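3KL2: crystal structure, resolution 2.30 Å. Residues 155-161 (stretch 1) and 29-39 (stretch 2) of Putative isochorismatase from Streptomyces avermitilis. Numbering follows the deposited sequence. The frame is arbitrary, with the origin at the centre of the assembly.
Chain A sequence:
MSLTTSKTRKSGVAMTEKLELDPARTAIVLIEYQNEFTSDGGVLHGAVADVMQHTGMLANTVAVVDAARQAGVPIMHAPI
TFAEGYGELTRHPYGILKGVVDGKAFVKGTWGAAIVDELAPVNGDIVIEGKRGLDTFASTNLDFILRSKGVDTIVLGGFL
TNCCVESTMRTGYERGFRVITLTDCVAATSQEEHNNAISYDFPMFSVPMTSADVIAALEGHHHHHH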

# COMPACT_ATOMS: atom_id res chain seq x y z
N VAL A 155 14.61 -6.76 -12.03
CA VAL A 155 14.84 -8.05 -12.67
C VAL A 155 14.63 -9.12 -11.63
O VAL A 155 15.26 -9.09 -10.60
CB VAL A 155 16.28 -8.17 -13.20
CG1 VAL A 155 16.47 -9.50 -13.83
CG2 VAL A 155 16.60 -7.02 -14.17
N LEU A 156 13.73 -10.06 -11.88
CA LEU A 156 13.21 -10.96 -10.82
C LEU A 156 13.62 -12.36 -11.07
O LEU A 156 13.56 -12.84 -12.23
CB LEU A 156 11.70 -11.01 -10.80
CG LEU A 156 10.92 -9.90 -10.16
CD1 LEU A 156 9.47 -10.33 -10.17
CD2 LEU A 156 11.43 -9.65 -8.69
N GLY A 157 13.94 -13.04 -9.98
CA GLY A 157 14.28 -14.42 -9.98
C GLY A 157 13.91 -15.02 -8.64
O GLY A 157 13.69 -14.26 -7.67
N GLY A 158 13.82 -16.37 -8.60
CA GLY A 158 13.70 -17.14 -7.39
C GLY A 158 12.50 -18.05 -7.35
O GLY A 158 12.11 -18.65 -8.36
N PHE A 159 11.91 -18.14 -6.17
CA PHE A 159 10.91 -19.15 -5.85
C PHE A 159 9.69 -18.45 -5.25
O PHE A 159 9.82 -17.34 -4.68
CB PHE A 159 11.43 -20.06 -4.75
CG PHE A 159 12.67 -20.84 -5.09
CD1 PHE A 159 12.58 -22.15 -5.54
CD2 PHE A 159 13.92 -20.29 -4.90
CE1 PHE A 159 13.69 -22.90 -5.79
CE2 PHE A 159 15.04 -21.02 -5.13
CZ PHE A 159 14.94 -22.34 -5.59
N LEU A 160 8.49 -19.01 -5.41
CA LEU A 160 8.13 -19.98 -6.42
C LEU A 160 7.58 -19.27 -7.63
O LEU A 160 6.77 -18.34 -7.48
CB LEU A 160 7.04 -20.89 -5.92
CG LEU A 160 7.43 -21.79 -4.75
CD1 LEU A 160 6.17 -22.25 -4.00
CD2 LEU A 160 8.28 -22.94 -5.25
N THR A 161 7.93 -19.78 -8.82
CA THR A 161 7.43 -19.27 -10.09
C THR A 161 5.98 -18.80 -10.07
O THR A 161 5.72 -17.69 -10.50
CB THR A 161 7.45 -20.35 -11.13
OG1 THR A 161 8.78 -20.84 -11.26
CG2 THR A 161 6.95 -19.79 -12.46
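Stretch 2 (29-39) VLIEYQNEFTS

Parallel strands in the core of an α/β fold often do two jobs: backbone hydrogen bonds fix the register, and side chains beyond the last bridge can pack the continuing chains together. Residues 29-39 laid on residues 155-161 illustrate both register and packing. Val29 to Ile31 form the end of a strand that runs parallel to the strand that includes Val155 to Gly158, the axes 4.7 Å apart at closest and crossing at -15°. The bonds alternate in the manner of a parallel pair: Val29 N donates to Val155 O (2.8 Å), Gly157 N to Val29 O (3.2 Å), Ile31 N to Gly157 O (2.9 Å) and Phe159 N to Ile31 O (3.1 Å). Leu156 thus lies beside Val29, Gly157 beside Leu30 and Gly158 beside Ile31.

Leu156 and Val29 share one face of the sheet. With chi1 m and chi2 t, Leu156 brings its end closer than its CB direction alone would suggest, and Val29, with chi1 t, presents CB to Leu156 CD2 at 3.7 Å. Ile31, in the m,t rotamer, extends CD1 to within 4.3 Å of Leu156 CD2.

On the face of Leu30, Gly157 leaves room for Tyr33, chi1 m, whose OH lies 3.5 Å from Gly157 C; a CB on Gly157 would clash with that hydroxyl. At Gly158 a CB would instead point toward stretch 2. Gly158 CA lies 3.3 Å from Ile31 O in a CA-H...O contact, a CB would collide with the same oxygen, and phi/psi of 124/-142 by itself calls for glycine. Although Tyr33 OH is 3.1 Å from Gly158 N, the angle is too poor for a hydrogen bond; the hydroxyl is satisfied elsewhere in the structure.

After Ile31 the second stretch leaves the strand. Glu32 adopts positive phi (58/40), and Gln34 occupies the N-cap position of a short helix, residues 35-38, Gln34 O accepting from Phe37 N (2.9 Å) and Thr38 N (3.1 Å). The helix brings Phe37 back over Phe159, the centrepiece, with 142 Å² covered by the other stretch. Its m rotamer places the ring in an offset stack with Phe37, also m, the planes at 10° and the centroids 4.8 Å apart. Each CB lies over the partner's ring: Phe37 CB is 3.8 Å from the Phe159 centroid, and Phe159 CB is 4.0 Å from that of Phe37. The same Phe159 ring turns its edge toward the face of Tyr33, with Phe159 CE2 4.2 Å from Tyr33 CD1, while Thr38 CG2 approaches Phe159 CE2 at 3.8 Å. A cis peptide precedes Leu160, whose CD2 reaches Phe37 CE1 at 4.1 Å.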

# COMPACT_ATOMS: atom_id res chain seq x y z
N VAL A 29 16.38 -8.57 -8.08
CA VAL A 29 15.67 -8.89 -6.85
C VAL A 29 15.52 -10.42 -6.80
O VAL A 29 14.88 -11.00 -7.68
CB VAL A 29 14.30 -8.21 -6.81
CG1 VAL A 29 13.62 -8.49 -5.52
CG2 VAL A 29 14.45 -6.65 -7.08
N LEU A 30 16.14 -11.03 -5.79
CA LEU A 30 16.25 -12.49 -5.64
C LEU A 30 15.35 -13.01 -4.52
O LEU A 30 15.59 -12.75 -3.34
CB LEU A 30 17.69 -12.85 -5.29
CG LEU A 30 18.71 -12.41 -6.34
CD1 LEU A 30 20.15 -12.82 -5.90
CD2 LEU A 30 18.33 -12.98 -7.76
N ILE A 31 14.31 -13.75 -4.88
CA ILE A 31 13.28 -14.08 -3.94
C ILE A 31 13.54 -15.46 -3.41
O ILE A 31 13.50 -16.43 -4.16
CB ILE A 31 11.87 -14.06 -4.55
CG1 ILE A 31 11.56 -12.67 -5.12
CG2 ILE A 31 10.82 -14.44 -3.49
CD1 ILE A 31 10.17 -12.55 -5.79
N GLU A 32 13.78 -15.53 -2.10
CA GLU A 32 13.85 -16.77 -1.37
C GLU A 32 14.89 -17.80 -1.85
O GLU A 32 14.64 -19.02 -1.80
CB GLU A 32 12.46 -17.39 -1.30
CG GLU A 32 11.63 -16.68 -0.21
CD GLU A 32 10.18 -16.59 -0.54
OE1 GLU A 32 9.60 -15.56 -0.14
OE2 GLU A 32 9.65 -17.51 -1.21
N TYR A 33 16.07 -17.34 -2.23
CA TYR A 33 17.12 -18.29 -2.48
C TYR A 33 17.71 -18.78 -1.17
O TYR A 33 18.88 -18.55 -0.90
CB TYR A 33 18.19 -17.68 -3.34
CG TYR A 33 17.82 -17.50 -4.80
CD1 TYR A 33 18.24 -18.39 -5.76
CD2 TYR A 33 17.07 -16.40 -5.20
CE1 TYR A 33 17.93 -18.18 -7.13
CE2 TYR A 33 16.75 -16.21 -6.52
CZ TYR A 33 17.19 -17.09 -7.48
OH TYR A 33 16.85 -16.82 -8.78
N GLN A 34 16.88 -19.48 -0.38
CA GLN A 34 17.24 -19.96 0.93
C GLN A 34 17.37 -21.47 0.90
O GLN A 34 16.71 -22.12 0.09
CB GLN A 34 16.18 -19.57 1.97
CG GLN A 34 16.16 -18.06 2.31
CD GLN A 34 14.85 -17.63 2.81
OE1 GLN A 34 13.96 -17.31 2.01
NE2 GLN A 34 14.65 -17.70 4.12
N ASN A 35 18.18 -22.02 1.81
CA ASN A 35 18.44 -23.44 1.87
C ASN A 35 17.15 -24.22 1.82
O ASN A 35 17.07 -25.22 1.09
CB ASN A 35 19.25 -23.83 3.13
CG ASN A 35 20.69 -23.33 3.07
OD1 ASN A 35 21.38 -23.52 2.07
ND2 ASN A 35 21.15 -22.66 4.15
N GLU A 36 16.12 -23.74 2.51
CA GLU A 36 14.85 -24.46 2.61
C GLU A 36 14.31 -24.94 1.25
O GLU A 36 13.64 -25.98 1.19
CB GLU A 36 13.80 -23.63 3.36
CG GLU A 36 12.87 -24.50 4.18
CD GLU A 36 13.48 -24.89 5.51
OE1 GLU A 36 13.34 -24.07 6.45
OE2 GLU A 36 14.07 -26.00 5.61
N PHE A 37 14.66 -24.21 0.19
CA PHE A 37 14.28 -24.54 -1.19
C PHE A 37 15.43 -25.10 -2.01
O PHE A 37 15.27 -26.08 -2.74
CB PHE A 37 13.81 -23.25 -1.94
CG PHE A 37 12.40 -22.84 -1.68
CD1 PHE A 37 11.35 -23.74 -1.78
CD2 PHE A 37 12.10 -21.52 -1.44
CE1 PHE A 37 10.00 -23.32 -1.58
CE2 PHE A 37 10.76 -21.08 -1.24
CZ PHE A 37 9.73 -21.98 -1.31
N THR A 38 16.60 -24.46 -1.91
CA THR A 38 17.71 -24.70 -2.84
C THR A 38 18.54 -25.95 -2.58
O THR A 38 19.19 -26.44 -3.50
CB THR A 38 18.73 -23.56 -2.74
OG1 THR A 38 19.09 -23.42 -1.37
CG2 THR A 38 18.14 -22.25 -3.27
N SER A 39 18.55 -26.46 -1.35
CA SER A 39 19.60 -27.40 -0.93
C SER A 39 19.06 -28.68 -0.31
O SER A 39 18.04 -28.66 0.38
CB SER A 39 20.50 -26.71 0.10
OG SER A 39 20.79 -25.36 -0.26